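Local coordinates for flagellar protein FlgA (Thermotoga maritima, PDB 3FRN) that probably acts as a periplasmic chaperone that assists assembly of the P-ring of the flagellar basal body, at residues M35-L49 with A94-F107. Sequence-based numbering, arbitrary orientation. Where two conformers were deposited one is given.
Sequences MILLPGLEYLVTRDL and AFVVKTFGTLPEKF
Tyr43 and Val96 form a single parallel bridge where strand 42-45 crosses strand 94-101 at 46°: Val96 N donates to Glu42 O (2.9 Å), and Leu44 N gives a nearly straight bond (171°) to Val96 O. Water continues the pairing on both sides, one molecule linking Glu42 N to Ala94 O, another joining Leu44 O and Thr46 N to Val97 O. The Tyr43 ring lies between two aliphatic groups, with Val96 CG1 3.7 Å from its centroid on one face and Leu37 CD1 over the other; Met35 SD sits in plane at its edge. Its hydroxyl donates to Ile36 O (2.5 Å) on a lone pair and accepts from Leu38 N, tying the ring to strand 35-37 and the first residue of the turn that follows. A phenylalanine here would probably leave Ile36 O and Leu38 N without the hydroxyl that serves them both. Thr99 OG1, set between its own backbone N and carbonyl carbon (chi1 66°), takes the Ile36 N-H at 2.9 Å. Farther along, Pro39 CD rests 3.9 Å from the Phe107 centroid, over the face. Glu42 CG lies along Phe95, while its carboxylate turns away to Arg66 and Thr68. The contact thus joins the N-terminal domain, where strand 65-69 pairs with strand 42-45, to strand 94-101 of the HotDog-like region, which pairs antiparallel with strand 132-148 and carries a classic beta bulge at Val97 and Lys98, opposite Asn136.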
ATOM      1  N   MET A  35      18.485  17.341 -10.934  1.00 49.46           N
ATOM      2  CA  MET A  35      18.357  15.885 -10.977  1.00 45.28           C
ATOM      3  C   MET A  35      19.181  15.329 -12.135  1.00 42.97           C
ATOM      4  O   MET A  35      19.417  16.025 -13.123  1.00 43.98           O
ATOM      5  CB  MET A  35      16.891  15.463 -11.183  1.00 45.08           C
ATOM      6  CG  MET A  35      15.895  15.901 -10.101  1.00 44.19           C
ATOM      7  SD  MET A  35      15.380  14.627  -8.929  1.00 47.29           S
ATOM      8  CE  MET A  35      13.628  14.910  -8.976  1.00 46.48           C
ATOM      9  N   ILE A  36      19.626  14.082 -11.987  1.00 42.93           N
ATOM     10  CA  ILE A  36      20.253  13.324 -13.070  0.50 34.81           C
ATOM     11  C   ILE A  36      19.162  12.490 -13.718  1.00 37.14           C
ATOM     12  O   ILE A  36      18.637  11.582 -13.096  1.00 34.22           O
ATOM     13  CB  ILE A  36      21.369  12.371 -12.539  0.50 37.57           C
ATOM     14  CG1 ILE A  36      22.411  13.144 -11.724  0.50 25.90           C
ATOM     15  CG2 ILE A  36      22.038  11.604 -13.684  0.50 24.34           C
ATOM     16  CD1 ILE A  36      23.073  14.277 -12.480  0.50 31.11           C
ATOM     17  N   LEU A  37      18.822  12.800 -14.963  1.00 35.24           N
ATOM     18  CA  LEU A  37      17.699  12.161 -15.628  1.00 32.16           C
ATOM     19  C   LEU A  37      18.137  10.913 -16.408  1.00 35.34           C
ATOM     20  O   LEU A  37      18.917  11.013 -17.349  1.00 36.28           O
ATOM     21  CB  LEU A  37      17.053  13.178 -16.568  1.00 31.43           C
ATOM     22  CG  LEU A  37      15.843  14.031 -16.176  1.00 36.95           C
ATOM     23  CD1 LEU A  37      15.779  14.402 -14.722  1.00 30.70           C
ATOM     24  CD2 LEU A  37      15.820  15.270 -17.054  1.00 41.22           C
ATOM     25  N   LEU A  38      17.656   9.733 -16.005  1.00 36.67           N
ATOM     26  CA  LEU A  38      18.090   8.473 -16.637  1.00 31.11           C
ATOM     27  C   LEU A  38      16.966   7.848 -17.440  1.00 34.79           C
ATOM     28  O   LEU A  38      15.789   7.995 -17.090  1.00 36.37           O
ATOM     29  CB  LEU A  38      18.635   7.489 -15.575  1.00 39.45           C
ATOM     30  CG  LEU A  38      19.898   7.865 -14.801  1.00 41.95           C
ATOM     31  CD1 LEU A  38      20.138   6.883 -13.670  1.00 38.08           C
ATOM     32  CD2 LEU A  38      21.150   7.912 -15.701  1.00 41.73           C
ATOM     33  N   PRO A  39      17.307   7.155 -18.544  1.00 36.88           N
ATOM     34  CA  PRO A  39      16.242   6.817 -19.457  1.00 34.36           C
ATOM     35  C   PRO A  39      15.229   5.852 -18.833  1.00 35.36           C
ATOM     36  O   PRO A  39      15.612   4.927 -18.113  1.00 37.06           O
ATOM     37  CB  PRO A  39      16.980   6.133 -20.620  1.00 39.08           C
ATOM     38  CG  PRO A  39      18.237   5.601 -19.983  1.00 25.04           C
ATOM     39  CD  PRO A  39      18.609   6.636 -18.993  1.00 31.46           C
ATOM     40  N   GLY A  40      13.952   6.086 -19.119  1.00 38.77           N
ATOM     41  CA  GLY A  40      12.883   5.158 -18.750  1.00 42.99           C
ATOM     42  C   GLY A  40      12.397   5.225 -17.315  1.00 42.13           C
ATOM     43  O   GLY A  40      11.547   4.429 -16.920  1.00 39.38           O
ATOM     44  N   LEU A  41      12.936   6.162 -16.531  1.00 47.07           N
ATOM     45  CA  LEU A  41      12.561   6.330 -15.127  1.00 40.01           C
ATOM     46  C   LEU A  41      11.664   7.549 -14.912  1.00 44.80           C
ATOM     47  O   LEU A  41      11.737   8.528 -15.661  1.00 40.53           O
ATOM     48  CB  LEU A  41      13.801   6.461 -14.239  1.00 41.81           C
ATOM     49  CG  LEU A  41      14.792   5.299 -14.173  1.00 45.66           C
ATOM     50  CD1 LEU A  41      15.978   5.641 -13.287  1.00 37.27           C
ATOM     51  CD2 LEU A  41      14.131   4.038 -13.671  1.00 47.59           C
ATOM     52  N   GLU A  42      10.836   7.483 -13.868  1.00 35.02           N
ATOM     53  CA  GLU A  42       9.906   8.557 -13.534  1.00 41.98           C
ATOM     54  C   GLU A  42      10.445   9.362 -12.372  1.00 38.03           C
ATOM     55  O   GLU A  42      10.926   8.793 -11.402  1.00 36.23           O
ATOM     56  CB  GLU A  42       8.562   7.974 -13.132  1.00 43.64           C
ATOM     57  CG  GLU A  42       7.386   8.898 -13.386  1.00 58.79           C
ATOM     58  CD  GLU A  42       6.780   8.733 -14.768  1.00 79.10           C
ATOM     59  OE1 GLU A  42       7.275   7.889 -15.547  1.00 92.42           O
ATOM     60  OE2 GLU A  42       5.796   9.444 -15.070  1.00 79.92           O
ATOM     61  N   TYR A  43      10.346  10.681 -12.461  1.00 41.47           N
ATOM     62  CA  TYR A  43      10.886  11.561 -11.434  1.00 38.92           C
ATOM     63  C   TYR A  43       9.774  12.366 -10.784  1.00 42.15           C
ATOM     64  O   TYR A  43       8.784  12.707 -11.420  1.00 32.11           O
ATOM     65  CB  TYR A  43      11.932  12.520 -12.033  1.00 37.19           C
ATOM     66  CG  TYR A  43      13.229  11.839 -12.398  1.00 36.59           C
ATOM     67  CD1 TYR A  43      13.292  10.935 -13.457  1.00 42.74           C
ATOM     68  CD2 TYR A  43      14.378  12.097 -11.692  1.00 32.12           C
ATOM     69  CE1 TYR A  43      14.466  10.290 -13.774  1.00 34.50           C
ATOM     70  CE2 TYR A  43      15.574  11.456 -12.004  1.00 36.18           C
ATOM     71  CZ  TYR A  43      15.597  10.549 -13.048  1.00 34.06           C
ATOM     72  OH  TYR A  43      16.762   9.920 -13.375  1.00 36.99           O
ATOM     73  N   LEU A  44       9.951  12.691  -9.513  1.00 39.35           N
ATOM     74  CA  LEU A  44       8.997  13.541  -8.832  1.00 44.97           C
ATOM     75  C   LEU A  44       9.785  14.635  -8.154  1.00 46.03           C
ATOM     76  O   LEU A  44      10.510  14.362  -7.207  1.00 53.75           O
ATOM     77  CB  LEU A  44       8.242  12.724  -7.794  1.00 50.53           C
ATOM     78  CG  LEU A  44       6.777  13.004  -7.501  1.00 50.77           C
ATOM     79  CD1 LEU A  44       5.890  12.687  -8.698  1.00 35.22           C
ATOM     80  CD2 LEU A  44       6.373  12.176  -6.305  1.00 57.30           C
ATOM     81  N   VAL A  45       9.689  15.861  -8.662  1.00 47.36           N
ATOM     82  CA  VAL A  45      10.367  16.987  -8.035  1.00 41.97           C
ATOM     83  C   VAL A  45       9.499  17.507  -6.901  1.00 43.80           C
ATOM     84  O   VAL A  45       8.394  18.004  -7.131  1.00 44.42           O
ATOM     85  CB  VAL A  45      10.648  18.139  -9.012  1.00 40.94           C
ATOM     86  CG1 VAL A  45      11.304  19.305  -8.275  1.00 30.22           C
ATOM     87  CG2 VAL A  45      11.533  17.683 -10.142  1.00 33.24           C
ATOM     88  N   THR A  46      10.007  17.390  -5.680  1.00 39.14           N
ATOM     89  CA  THR A  46       9.257  17.774  -4.490  1.00 40.22           C
ATOM     90  C   THR A  46       9.621  19.171  -3.996  1.00 39.33           C
ATOM     91  O   THR A  46      10.641  19.735  -4.399  1.00 42.42           O
ATOM     92  CB  THR A  46       9.524  16.788  -3.350  1.00 41.54           C
ATOM     93  OG1 THR A  46      10.933  16.735  -3.095  1.00 46.45           O
ATOM     94  CG2 THR A  46       9.029  15.402  -3.722  1.00 44.53           C
ATOM     95  N   ARG A  47       8.783  19.709  -3.107  1.00 37.29           N
ATOM     96  CA  ARG A  47       9.013  21.004  -2.476  1.00 39.24           C
ATOM     97  C   ARG A  47      10.206  20.950  -1.538  1.00 40.17           C
ATOM     98  O   ARG A  47      10.905  21.951  -1.358  1.00 40.54           O
ATOM     99  CB  ARG A  47       7.782  21.447  -1.682  1.00 36.80           C
ATOM    100  CG  ARG A  47       6.529  21.600  -2.503  1.00 32.31           C
ATOM    101  CD  ARG A  47       6.756  22.567  -3.638  1.00 33.59           C
ATOM    102  NE  ARG A  47       5.564  22.714  -4.459  1.00 30.24           N
ATOM    103  CZ  ARG A  47       4.725  23.737  -4.392  1.00 27.35           C
ATOM    104  NH1 ARG A  47       3.669  23.774  -5.190  1.00 33.25           N
ATOM    105  NH2 ARG A  47       4.939  24.720  -3.528  1.00 19.09           N
ATOM    106  N   ASP A  48      10.413  19.784  -0.929  1.00 38.53           N
ATOM    107  CA  ASP A  48      11.549  19.559  -0.036  1.00 41.13           C
ATOM    108  C   ASP A  48      12.871  19.567  -0.811  1.00 41.42           C
ATOM    109  O   ASP A  48      13.897  19.993  -0.286  1.00 38.03           O
ATOM    110  CB  ASP A  48      11.380  18.244   0.726  1.00 38.96           C
ATOM    111  CG  ASP A  48      12.132  18.226   2.053  1.00 50.18           C
ATOM    112  OD1 ASP A  48      12.514  17.116   2.485  1.00 55.37           O
ATOM    113  OD2 ASP A  48      12.332  19.306   2.668  1.00 50.93           O
ATOM    114  N   LEU A  49      12.839  19.096  -2.056  1.00 36.95           N
ATOM    115  CA  LEU A  49      13.994  19.206  -2.944  1.00 40.95           C
ATOM    116  C   LEU A  49      14.246  20.669  -3.294  1.00 42.21           C
ATOM    117  O   LEU A  49      15.387  21.146  -3.247  1.00 47.40           O
ATOM    118  CB  LEU A  49      13.787  18.387  -4.223  1.00 39.41           C
ATOM    119  CG  LEU A  49      15.038  18.225  -5.094  1.00 41.58           C
ATOM    120  CD1 LEU A  49      16.114  17.442  -4.347  1.00 50.76           C
ATOM    121  CD2 LEU A  49      14.718  17.562  -6.411  1.00 44.58           C
ATOM    122  N   ALA A  94       7.454   3.385  -8.647  1.00 41.54           N
ATOM    123  CA  ALA A  94       8.571   4.086  -7.999  1.00 42.02           C
ATOM    124  C   ALA A  94       8.917   5.397  -8.720  1.00 41.94           C
ATOM    125  O   ALA A  94       8.877   5.485  -9.951  1.00 40.79           O
ATOM    126  CB  ALA A  94       9.801   3.181  -7.875  1.00 42.31           C
ATOM    127  N   PHE A  95       9.232   6.415  -7.929  1.00 38.95           N
ATOM    128  CA  PHE A  95       9.512   7.754  -8.412  1.00 38.93           C
ATOM    129  C   PHE A  95      10.834   8.172  -7.805  1.00 39.12           C
ATOM    130  O   PHE A  95      11.007   8.081  -6.586  1.00 40.19           O
ATOM    131  CB  PHE A  95       8.432   8.745  -7.932  1.00 36.62           C
ATOM    132  CG  PHE A  95       7.087   8.512  -8.537  1.00 43.05           C
ATOM    133  CD1 PHE A  95       6.787   9.008  -9.798  1.00 41.32           C
ATOM    134  CD2 PHE A  95       6.117   7.791  -7.851  1.00 41.37           C
ATOM    135  CE1 PHE A  95       5.540   8.782 -10.368  1.00 45.63           C
ATOM    136  CE2 PHE A  95       4.875   7.557  -8.417  1.00 52.32           C
ATOM    137  CZ  PHE A  95       4.586   8.053  -9.682  1.00 48.63           C
ATOM    138  N   VAL A  96      11.767   8.641  -8.626  1.00 36.20           N
ATOM    139  CA  VAL A  96      12.989   9.166  -8.032  1.00 37.79           C
ATOM    140  C   VAL A  96      12.757  10.586  -7.507  1.00 37.60           C
ATOM    141  O   VAL A  96      12.172  11.428  -8.205  1.00 29.12           O
ATOM    142  CB  VAL A  96      14.265   8.952  -8.927  1.00 40.76           C
ATOM    143  CG1 VAL A  96      13.934   8.385 -10.346  1.00 31.95           C
ATOM    144  CG2 VAL A  96      15.105  10.182  -8.991  1.00 33.87           C
ATOM    145  N   VAL A  97      13.172  10.835  -6.264  1.00 34.89           N
ATOM    146  CA  VAL A  97      12.888  12.115  -5.606  1.00 31.32           C
ATOM    147  C   VAL A  97      14.160  12.884  -5.242  1.00 39.97           C
ATOM    148  O   VAL A  97      14.100  14.052  -4.857  1.00 45.08           O
ATOM    149  CB  VAL A  97      11.992  11.960  -4.333  1.00 42.09           C
ATOM    150  CG1 VAL A  97      10.519  11.685  -4.701  1.00 30.79           C
ATOM    151  CG2 VAL A  97      12.554  10.913  -3.373  1.00 28.86           C
ATOM    152  N   LYS A  98      15.299  12.209  -5.355  1.00 39.42           N
ATOM    153  CA  LYS A  98      16.606  12.807  -5.167  1.00 44.11           C
ATOM    154  C   LYS A  98      17.570  11.965  -6.003  1.00 39.08           C
ATOM    155  O   LYS A  98      17.419  10.752  -6.076  1.00 36.63           O
ATOM    156  CB  LYS A  98      16.993  12.754  -3.685  1.00 45.99           C
ATOM    157  CG  LYS A  98      17.412  14.092  -3.067  1.00 48.15           C
ATOM    158  CD  LYS A  98      17.822  13.964  -1.594  1.00 54.69           C
ATOM    159  CE  LYS A  98      16.635  13.813  -0.624  1.00 75.03           C
ATOM    160  NZ  LYS A  98      16.111  12.412  -0.488  1.00 70.92           N
ATOM    161  N   THR A  99      18.532  12.604  -6.666  1.00 39.37           N
ATOM    162  CA  THR A  99      19.677  11.880  -7.235  1.00 38.33           C
ATOM    163  C   THR A  99      21.005  12.456  -6.747  1.00 44.12           C
ATOM    164  O   THR A  99      21.102  13.648  -6.491  1.00 46.63           O
ATOM    165  CB  THR A  99      19.692  11.938  -8.759  1.00 40.59           C
ATOM    166  OG1 THR A  99      19.900  13.286  -9.177  1.00 36.72           O
ATOM    167  CG2 THR A  99      18.382  11.442  -9.320  1.00 31.34           C
ATOM    168  N   PHE A 100      22.021  11.601  -6.637  1.00 49.12           N
ATOM    169  CA  PHE A 100      23.391  12.026  -6.370  1.00 53.58           C
ATOM    170  C   PHE A 100      24.338  11.389  -7.377  1.00 53.14           C
ATOM    171  O   PHE A 100      24.094  10.283  -7.851  1.00 56.75           O
ATOM    172  CB  PHE A 100      23.819  11.624  -4.959  1.00 58.99           C
ATOM    173  CG  PHE A 100      22.773  11.872  -3.920  1.00 73.01           C
ATOM    174  CD1 PHE A 100      21.926  10.846  -3.513  1.00 78.69           C
ATOM    175  CD2 PHE A 100      22.623  13.133  -3.355  1.00 82.82           C
ATOM    176  CE1 PHE A 100      20.953  11.071  -2.552  1.00 84.87           C
ATOM    177  CE2 PHE A 100      21.650  13.368  -2.394  1.00 86.28           C
ATOM    178  CZ  PHE A 100      20.818  12.334  -1.989  1.00 80.98           C
ATOM    179  N   GLY A 101      25.424  12.092  -7.691  1.00 55.28           N
ATOM    180  CA  GLY A 101      26.432  11.596  -8.630  1.00 49.99           C
ATOM    181  C   GLY A 101      26.634  12.471  -9.854  1.00 44.74           C
ATOM    182  O   GLY A 101      26.404  13.683  -9.813  1.00 45.00           O
ATOM    183  N   THR A 102      27.064  11.850 -10.947  1.00 40.83           N
ATOM    184  CA  THR A 102      27.193  12.535 -12.230  1.00 39.22           C
ATOM    185  C   THR A 102      26.382  11.825 -13.305  1.00 40.22           C
ATOM    186  O   THR A 102      26.056  10.645 -13.167  1.00 35.48           O
ATOM    187  CB  THR A 102      28.672  12.665 -12.674  1.00 44.13           C
ATOM    188  OG1 THR A 102      29.452  11.601 -12.109  1.00 39.36           O
ATOM    189  CG2 THR A 102      29.246  13.987 -12.197  1.00 41.32           C
ATOM    190  N   LEU A 103      26.032  12.549 -14.362  1.00 38.31           N
ATOM    191  CA  LEU A 103      25.414  11.920 -15.520  1.00 43.73           C
ATOM    192  C   LEU A 103      26.454  11.007 -16.174  1.00 43.22           C
ATOM    193  O   LEU A 103      27.552  11.456 -16.517  1.00 42.97           O
ATOM    194  CB  LEU A 103      24.907  12.977 -16.510  1.00 40.12           C
ATOM    195  CG  LEU A 103      24.378  12.482 -17.860  1.00 43.79           C
ATOM    196  CD1 LEU A 103      23.015  11.798 -17.712  1.00 46.11           C
ATOM    197  CD2 LEU A 103      24.301  13.627 -18.849  1.00 41.59           C
ATOM    198  N   PRO A 104      26.132   9.710 -16.301  1.00 42.18           N
ATOM    199  CA  PRO A 104      27.021   8.779 -16.983  1.00 40.78           C
ATOM    200  C   PRO A 104      27.043   8.970 -18.500  1.00 43.92           C
ATOM    201  O   PRO A 104      26.119   9.549 -19.068  1.00 41.37           O
ATOM    202  CB  PRO A 104      26.443   7.410 -16.613  1.00 35.66           C
ATOM    203  CG  PRO A 104      25.022   7.658 -16.314  1.00 47.91           C
ATOM    204  CD  PRO A 104      24.928   9.047 -15.766  1.00 45.19           C
ATOM    205  N   GLU A 105      28.100   8.485 -19.141  1.00 40.58           N
ATOM    206  CA  GLU A 105      28.186   8.531 -20.594  1.00 44.11           C
ATOM    207  C   GLU A 105      27.194   7.547 -21.203  1.00 42.07           C
ATOM    208  O   GLU A 105      26.405   7.908 -22.070  1.00 43.33           O
ATOM    209  CB  GLU A 105      29.602   8.211 -21.066  1.00 37.40           C
ATOM    210  CG  GLU A 105      30.608   9.312 -20.829  1.00 42.51           C
ATOM    211  CD  GLU A 105      32.012   8.878 -21.199  1.00 57.57           C
ATOM    212  OE1 GLU A 105      32.153   7.811 -21.836  1.00 65.55           O
ATOM    213  OE2 GLU A 105      32.974   9.595 -20.852  1.00 57.06           O
ATOM    214  N   LYS A 106      27.249   6.310 -20.720  1.00 38.49           N
ATOM    215  CA  LYS A 106      26.397   5.230 -21.183  1.00 39.96           C
ATOM    216  C   LYS A 106      25.454   4.810 -20.058  1.00 38.75           C
ATOM    217  O   LYS A 106      25.758   5.008 -18.883  1.00 43.93           O
ATOM    218  CB  LYS A 106      27.264   4.066 -21.668  1.00 34.57           C
ATOM    219  CG  LYS A 106      27.941   4.342 -23.023  1.00 34.26           C
ATOM    220  CD  LYS A 106      28.903   3.225 -23.404  1.00 40.24           C
ATOM    221  CE  LYS A 106      28.915   2.948 -24.903  1.00 47.15           C
ATOM    222  NZ  LYS A 106      29.005   4.183 -25.727  1.00 53.30           N
ATOM    223  N   PHE A 107      24.293   4.265 -20.412  1.00 40.56           N
ATOM    224  CA  PHE A 107      23.270   3.977 -19.403  1.00 38.27           C
ATOM    225  C   PHE A 107      23.086   2.484 -19.066  1.00 39.27           C
ATOM    226  O   PHE A 107      22.030   2.084 -18.577  1.00 39.02           O
ATOM    227  CB  PHE A 107      21.936   4.657 -19.752  1.00 36.02           C
ATOM    228  CG  PHE A 107      22.052   6.142 -19.960  1.00 37.86           C
ATOM    229  CD1 PHE A 107      22.603   6.957 -18.977  1.00 37.91           C
ATOM    230  CD2 PHE A 107      21.610   6.729 -21.132  1.00 27.00           C
ATOM    231  CE1 PHE A 107      22.723   8.330 -19.169  1.00 25.80           C
ATOM    232  CE2 PHE A 107      21.715   8.107 -21.337  1.00 30.90           C
ATOM    233  CZ  PHE A 107      22.287   8.910 -20.355  1.00 37.62           C
TER
HETATM  234  O   HOH W   1      10.603   5.171 -11.998  1.00 31.77           O
HETATM  235  O   HOH W   2      12.133  15.419  -5.467  1.00 44.23           O